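Local coordinates for protein extracellular invertase (Aspergillus kawachii, PDB 5XH8) that is a GH32 beta-fructofuranosidase with high transfructosylation activity, which probably cleaves sucrose and passes its fructosyl unit on to make fructooligosaccharides such as 1-kestose, at residues S349-L352 / F353-A356; S254-Y258 / G259-H263; H227-T230 / N231-W234. All coordinates share one frame; numbering follows the deposited sequence.

How the contacts relate
The three contacts lie within the N-terminal family 32 range, in the chain order contact 3, contact 2, contact 1. Contact 3 leaves strand 219-227, at one edge of a four-stranded antiparallel sheet. Contact 2 takes in the end of strand 250-255 and the turn that leads back toward 265-274, while contact 1 follows 341-348 of the mixed sheet. This succession of sheets is consistent with the beta-propeller of GH32 enzymes. Contacts 1 and 2 lie on opposite sides of the chain's centre, their own centres about 34 Å apart; contact 3 is about 26 Å from the first and 27 Å from the second. They are independent local turns on different sheets, and of the three contact 1 borders the sodium site, through F353 stacked on the ligand H287.

Contact 1: S349-L352 / F353-A356; sequences SGDL and FEQA
Between D351 and A356 the chain folds back on itself, because L352, F353 and E354 are three successive residues in the left-handed helical region, with positive phi and psi. The ends of the turn are tied by A356 N, which donates to D351 O at 3.0 Å from above the carbonyl plane. A tighter loop is closed inside it where Q355 N donates to L352 O at 3.0 Å; Q355 N also makes a weak bond to D351 O.

Two side chains grip the amides of the turn. With its hydroxyl trans to the backbone N (chi1 168°), S349 sets OG 3.0 Å from F353 N and accepts its hydrogen. The D351 carboxylate is met from above its plane by E354 N, with OD1 2.9 Å from that nitrogen. The D351 and E354 side chains run side by side, and one water donates to both D351 OD2 and E354 OE2, which probably eases the closeness of two like charges. S349 CB lies over one face of the F353 ring, 4.1 Å from its centroid, a CH-pi contact offset toward the rim. L352 CD1 packs against A356 CB at 4.0 Å.

W564 anchors S349 O by its indole N-H. The F353 ring stacks on H287, a sodium ligand, and the F353 side chain lies about 5 Å from the ion, so this left-handed turn borders the metal site.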
loop_
_atom_site.group_PDB
_atom_site.type_symbol
_atom_site.label_atom_id
_atom_site.label_comp_id
_atom_site.label_asym_id
_atom_site.label_seq_id
_atom_site.Cartn_x
_atom_site.Cartn_y
_atom_site.Cartn_z
ATOM N N SER A 349 -25.807 15.157 10.570
ATOM C CA SER A 349 -26.302 14.119 9.701
ATOM C C SER A 349 -27.814 14.238 9.527
ATOM O O SER A 349 -28.548 14.437 10.509
ATOM C CB SER A 349 -25.984 12.730 10.265
ATOM O OG SER A 349 -26.709 11.731 9.550
ATOM N N GLY A 350 -28.266 14.109 8.289
ATOM C CA GLY A 350 -29.681 14.301 7.954
ATOM C C GLY A 350 -30.572 13.095 8.215
ATOM O O GLY A 350 -31.793 13.244 8.218
ATOM N N ASP A 351 -29.979 11.905 8.397
ATOM C CA ASP A 351 -30.740 10.669 8.396
ATOM C C ASP A 351 -30.288 9.687 9.485
ATOM O O ASP A 351 -30.265 8.471 9.265
ATOM C CB ASP A 351 -30.661 10.030 6.986
ATOM C CG ASP A 351 -29.240 9.722 6.554
ATOM O OD1 ASP A 351 -28.299 9.890 7.364
ATOM O OD2 ASP A 351 -29.059 9.341 5.387
ATOM N N LEU A 352 -29.928 10.219 10.652
ATOM C CA LEU A 352 -29.507 9.396 11.783
ATOM C C LEU A 352 -28.348 8.459 11.385
ATOM O O LEU A 352 -28.353 7.259 11.686
ATOM C CB LEU A 352 -30.698 8.602 12.361
ATOM C CG LEU A 352 -31.855 9.442 12.919
ATOM C CD1 LEU A 352 -32.989 8.526 13.373
ATOM C CD2 LEU A 352 -31.379 10.312 14.063
ATOM N N PHE A 353 -27.356 9.028 10.703
ATOM C CA PHE A 353 -26.219 8.250 10.221
ATOM C C PHE A 353 -26.681 7.042 9.401
ATOM O O PHE A 353 -26.219 5.938 9.594
ATOM C CB PHE A 353 -25.324 7.857 11.399
ATOM C CG PHE A 353 -25.013 9.003 12.319
ATOM C CD1 PHE A 353 -23.987 9.895 12.014
ATOM C CD2 PHE A 353 -25.758 9.203 13.485
ATOM C CE1 PHE A 353 -23.710 10.951 12.860
ATOM C CE2 PHE A 353 -25.470 10.254 14.337
ATOM C CZ PHE A 353 -24.443 11.124 14.031
ATOM N N GLU A 354 -27.640 7.302 8.516
ATOM C CA GLU A 354 -28.246 6.308 7.622
ATOM C C GLU A 354 -29.048 5.232 8.341
ATOM O O GLU A 354 -29.181 4.139 7.834
ATOM C CB GLU A 354 -27.188 5.713 6.668
ATOM C CG GLU A 354 -26.430 6.837 5.981
ATOM C CD GLU A 354 -25.415 6.405 4.949
ATOM O OE1 GLU A 354 -25.352 5.220 4.615
ATOM O OE2 GLU A 354 -24.696 7.293 4.454
ATOM N N GLN A 355 -29.609 5.558 9.500
ATOM C CA GLN A 355 -30.530 4.652 10.212
ATOM C C GLN A 355 -32.010 5.075 10.096
ATOM O O GLN A 355 -32.888 4.317 10.483
ATOM C CB GLN A 355 -30.128 4.553 11.693
ATOM C CG GLN A 355 -28.760 3.924 11.946
ATOM C CD GLN A 355 -28.671 2.493 11.433
ATOM O OE1 GLN A 355 -27.729 2.115 10.748
ATOM N NE2 GLN A 355 -29.672 1.700 11.749
ATOM N N ALA A 356 -32.290 6.257 9.549
ATOM C CA ALA A 356 -33.659 6.780 9.511
ATOM C C ALA A 356 -34.472 6.192 8.366
ATOM O O ALA A 356 -34.741 6.858 7.345
ATOM C CB ALA A 356 -33.653 8.295 9.429
HETATM O O HOH W 1 -26.740 9.634 3.902
#

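Contact 2: S254-Y258 / G259-H263; sequences SLDEY and GYNPH
D256 and N261 meet through different choices of first torsion: the D256 carboxylate is tucked between its own backbone N and carbonyl carbon (chi1 64°), whereas N261 swings its amide away from its backbone N (chi1 -171°). The two side chains cross at about a right angle, and N261 ND2 donates to D256 OD2 at 2.9 Å, almost straight and in the plane of the amide, but from above the carboxylate plane. The other carboxylate oxygen holds the turn. D256 OD1 accepts from Y258 N, forming an Asx turn, and from G259 N at 3.1 Å, the latter nearly in line with its C-O bond. Two backbone amides and one side-chain amide thus fix the rotation of the carboxylate.

The chain then returns alongside the strand. D256 N donates to G259 O at 2.9 Å and N261 N to S254 O at 2.9 Å, flanking the single bridge of L255 with Y260. S254 OG gives its proton to N261 O at 2.6 Å and accepts one from a water. N261 OD1 opens a second Asx turn by accepting from H263 N.

L255 faces the neighbouring strands, touching L376 and V378 of strand 366-385 and F267 of strand 265-274, while S254 rests on I266. D256 also shares a backbone hydrogen bond with V378, and P262 and H263 lean on P178 at the start of helix 178-184.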
loop_
_atom_site.group_PDB
_atom_site.type_symbol
_atom_site.label_atom_id
_atom_site.label_comp_id
_atom_site.label_asym_id
_atom_site.label_seq_id
_atom_site.Cartn_x
_atom_site.Cartn_y
_atom_site.Cartn_z
ATOM N N SER A 254 -4.540 24.659 19.351
ATOM C CA SER A 254 -4.135 25.276 20.585
ATOM C C SER A 254 -4.712 26.689 20.653
ATOM O O SER A 254 -4.719 27.429 19.661
ATOM C CB SER A 254 -2.587 25.245 20.728
ATOM O OG SER A 254 -1.941 25.905 19.644
ATOM N N LEU A 255 -5.177 27.040 21.846
ATOM C CA LEU A 255 -5.996 28.230 22.069
ATOM C C LEU A 255 -5.497 29.128 23.226
ATOM O O LEU A 255 -4.867 28.649 24.175
ATOM C CB LEU A 255 -7.429 27.782 22.432
ATOM C CG LEU A 255 -8.173 26.884 21.435
ATOM C CD1 LEU A 255 -9.540 26.466 22.001
ATOM C CD2 LEU A 255 -8.286 27.576 20.091
ATOM N N ASP A 256 -5.824 30.412 23.131
ATOM C CA ASP A 256 -5.843 31.301 24.297
ATOM C C ASP A 256 -7.252 31.890 24.453
ATOM O O ASP A 256 -8.226 31.377 23.859
ATOM C CB ASP A 256 -4.733 32.363 24.183
ATOM C CG ASP A 256 -4.908 33.303 23.017
ATOM O OD1 ASP A 256 -5.988 33.397 22.362
ATOM O OD2 ASP A 256 -3.916 33.976 22.722
ATOM N N GLU A 257 -7.370 32.945 25.255
ATOM C CA GLU A 257 -8.642 33.605 25.503
ATOM C C GLU A 257 -9.276 34.284 24.267
ATOM O O GLU A 257 -10.473 34.508 24.249
ATOM C CB GLU A 257 -8.477 34.632 26.648
ATOM C CG GLU A 257 -9.793 35.174 27.175
ATOM C CD GLU A 257 -9.650 36.001 28.455
ATOM O OE1 GLU A 257 -8.521 36.421 28.792
ATOM O OE2 GLU A 257 -10.686 36.204 29.124
ATOM N N TYR A 258 -8.481 34.618 23.261
ATOM C CA TYR A 258 -8.966 35.341 22.093
ATOM C C TYR A 258 -9.271 34.454 20.870
ATOM O O TYR A 258 -10.052 34.850 19.998
ATOM C CB TYR A 258 -7.949 36.429 21.712
ATOM C CG TYR A 258 -7.536 37.245 22.925
ATOM C CD1 TYR A 258 -8.375 38.238 23.443
ATOM C CD2 TYR A 258 -6.337 36.977 23.590
ATOM C CE1 TYR A 258 -8.017 38.956 24.574
ATOM C CE2 TYR A 258 -5.970 37.687 24.720
ATOM C CZ TYR A 258 -6.806 38.677 25.201
ATOM O OH TYR A 258 -6.426 39.379 26.317
ATOM N N GLY A 259 -8.631 33.291 20.792
ATOM C CA GLY A 259 -8.729 32.429 19.629
ATOM C C GLY A 259 -7.580 31.441 19.557
ATOM O O GLY A 259 -7.203 30.833 20.565
ATOM N N TYR A 260 -7.030 31.282 18.362
ATOM C CA TYR A 260 -6.003 30.303 18.132
ATOM C C TYR A 260 -4.686 30.950 18.564
ATOM O O TYR A 260 -4.429 32.101 18.234
ATOM C CB TYR A 260 -5.930 29.901 16.657
ATOM C CG TYR A 260 -4.784 28.960 16.336
ATOM C CD1 TYR A 260 -4.918 27.591 16.522
ATOM C CD2 TYR A 260 -3.549 29.450 15.888
ATOM C CE1 TYR A 260 -3.867 26.721 16.250
ATOM C CE2 TYR A 260 -2.483 28.590 15.608
ATOM C CZ TYR A 260 -2.651 27.224 15.797
ATOM O OH TYR A 260 -1.632 26.347 15.547
ATOM N N ASN A 261 -3.859 30.184 19.261
ATOM C CA ASN A 261 -2.493 30.621 19.598
ATOM C C ASN A 261 -1.555 29.412 19.513
ATOM O O ASN A 261 -1.782 28.430 20.211
ATOM C CB ASN A 261 -2.499 31.224 21.023
ATOM C CG ASN A 261 -1.172 31.899 21.391
ATOM O OD1 ASN A 261 -0.110 31.416 21.057
ATOM N ND2 ASN A 261 -1.249 33.032 22.085
ATOM N N PRO A 262 -0.501 29.470 18.678
ATOM C CA PRO A 262 0.380 28.285 18.613
ATOM C C PRO A 262 0.977 27.875 19.965
ATOM O O PRO A 262 1.120 26.680 20.235
ATOM C CB PRO A 262 1.485 28.697 17.623
ATOM C CG PRO A 262 1.062 29.965 17.016
ATOM C CD PRO A 262 -0.003 30.582 17.848
ATOM N N HIS A 263 1.248 28.861 20.830
ATOM C CA HIS A 263 1.819 28.603 22.164
ATOM C C HIS A 263 0.758 28.416 23.228
ATOM O O HIS A 263 1.089 28.379 24.407
ATOM C CB HIS A 263 2.753 29.759 22.568
ATOM C CG HIS A 263 3.946 29.898 21.678
ATOM N ND1 HIS A 263 5.026 29.041 21.749
ATOM C CD2 HIS A 263 4.228 30.782 20.696
ATOM C CE1 HIS A 263 5.917 29.387 20.833
ATOM N NE2 HIS A 263 5.455 30.439 20.182
HETATM O O HOH W 2 -1.503 23.798 17.746
#

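Contact 3: H227-T230 / N231-W234; sequences HEPT and NSTW
P229 and S232 are the end residues of a type II beta turn, with T230 and N231 at its corners, and its tight part gathers on one atom, P229 O. S232 N donates to this oxygen at 3.0 Å, closing the turn, with N231 at positive phi as the third residue. S232 OG donates to the same oxygen at 2.6 Å, so one serine grips the carbonyl through both backbone and side chain. The hydroxyl is brought there by a chi1 of 55°, which sets OG between the backbone N and carbonyl carbon of S232. The hydroxyl oxygen itself packs against hydrocarbon: P229 CD lies 3.5 Å and E228 CB 3.6 Å from S232 OG. On this side E228 is held by W226 NE1 at OE2, and S232 packs on W243.

The other side of the turn is looser. P229 and T230 are exposed, and T230 OG1 makes a weak hydrogen bond to a glycerol that probably came from the crystallisation liquor. The N231 amide extends outward from the turn, though its side chain touches F245, as that of T230 does. The two bonds at P229 O differ in approach: S232 OG comes in the carbonyl plane, on a lone pair, whereas S232 N is tilted 35° from that plane.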
loop_
_atom_site.group_PDB
_atom_site.type_symbol
_atom_site.label_atom_id
_atom_site.label_comp_id
_atom_site.label_asym_id
_atom_site.label_seq_id
_atom_site.Cartn_x
_atom_site.Cartn_y
_atom_site.Cartn_z
ATOM N N HIS A 227 -4.439 7.637 24.044
ATOM C CA HIS A 227 -5.220 6.431 23.918
ATOM C C HIS A 227 -5.950 6.174 25.230
ATOM O O HIS A 227 -5.520 6.629 26.268
ATOM C CB HIS A 227 -4.312 5.248 23.528
ATOM C CG HIS A 227 -3.280 4.922 24.563
ATOM N ND1 HIS A 227 -3.495 3.994 25.561
ATOM C CD2 HIS A 227 -2.048 5.439 24.788
ATOM C CE1 HIS A 227 -2.431 3.936 26.340
ATOM N NE2 HIS A 227 -1.543 4.810 25.899
ATOM N N GLU A 228 -7.076 5.476 25.165
ATOM C CA GLU A 228 -7.888 5.185 26.338
ATOM C C GLU A 228 -8.362 3.754 26.232
ATOM O O GLU A 228 -8.485 3.226 25.118
ATOM C CB GLU A 228 -9.108 6.103 26.396
ATOM C CG GLU A 228 -8.800 7.581 26.500
ATOM C CD GLU A 228 -8.253 8.000 27.854
ATOM O OE1 GLU A 228 -8.264 7.189 28.798
ATOM O OE2 GLU A 228 -7.799 9.155 27.950
ATOM N N PRO A 229 -8.631 3.104 27.385
ATOM C CA PRO A 229 -9.174 1.747 27.363
ATOM C C PRO A 229 -10.544 1.681 26.705
ATOM O O PRO A 229 -11.335 2.629 26.822
ATOM C CB PRO A 229 -9.321 1.386 28.863
ATOM C CG PRO A 229 -8.390 2.294 29.565
ATOM C CD PRO A 229 -8.374 3.570 28.762
ATOM N N THR A 230 -10.819 0.563 26.043
ATOM C CA THR A 230 -12.086 0.341 25.349
ATOM C C THR A 230 -13.312 0.705 26.186
ATOM O O THR A 230 -13.528 0.157 27.262
ATOM C CB THR A 230 -12.223 -1.130 24.920
ATOM O OG1 THR A 230 -11.073 -1.511 24.173
ATOM C CG2 THR A 230 -13.440 -1.339 24.079
ATOM N N ASN A 231 -14.106 1.638 25.667
ATOM C CA ASN A 231 -15.366 2.065 26.267
ATOM C C ASN A 231 -15.242 2.642 27.677
ATOM O O ASN A 231 -16.185 2.601 28.450
ATOM C CB ASN A 231 -16.409 0.942 26.217
ATOM C CG ASN A 231 -17.832 1.470 26.200
ATOM O OD1 ASN A 231 -18.098 2.597 25.784
ATOM N ND2 ASN A 231 -18.757 0.658 26.665
ATOM N N SER A 232 -14.086 3.228 27.971
ATOM C CA SER A 232 -13.884 3.978 29.177
ATOM C C SER A 232 -14.526 5.345 28.969
ATOM O O SER A 232 -15.041 5.660 27.872
ATOM C CB SER A 232 -12.382 4.087 29.491
ATOM O OG SER A 232 -11.645 4.637 28.408
ATOM N N THR A 233 -14.526 6.141 30.030
ATOM C CA THR A 233 -15.198 7.438 30.017
ATOM C C THR A 233 -14.460 8.477 30.874
ATOM O O THR A 233 -13.761 8.116 31.821
ATOM C CB THR A 233 -16.649 7.296 30.487
ATOM O OG1 THR A 233 -17.311 8.547 30.311
ATOM C CG2 THR A 233 -16.719 6.866 31.983
ATOM N N TRP A 234 -14.607 9.754 30.512
ATOM C CA TRP A 234 -14.133 10.868 31.338
ATOM C C TRP A 234 -15.048 10.981 32.565
ATOM O O TRP A 234 -16.294 11.027 32.424
ATOM C CB TRP A 234 -14.165 12.171 30.556
ATOM C CG TRP A 234 -13.615 13.334 31.286
ATOM C CD1 TRP A 234 -14.286 14.470 31.639
ATOM C CD2 TRP A 234 -12.285 13.476 31.782
ATOM N NE1 TRP A 234 -13.450 15.322 32.313
ATOM C CE2 TRP A 234 -12.211 14.743 32.415
ATOM C CE3 TRP A 234 -11.138 12.668 31.740
ATOM C CZ2 TRP A 234 -11.029 15.222 33.013
ATOM C CZ3 TRP A 234 -9.959 13.141 32.326
ATOM C CH2 TRP A 234 -9.917 14.411 32.956
#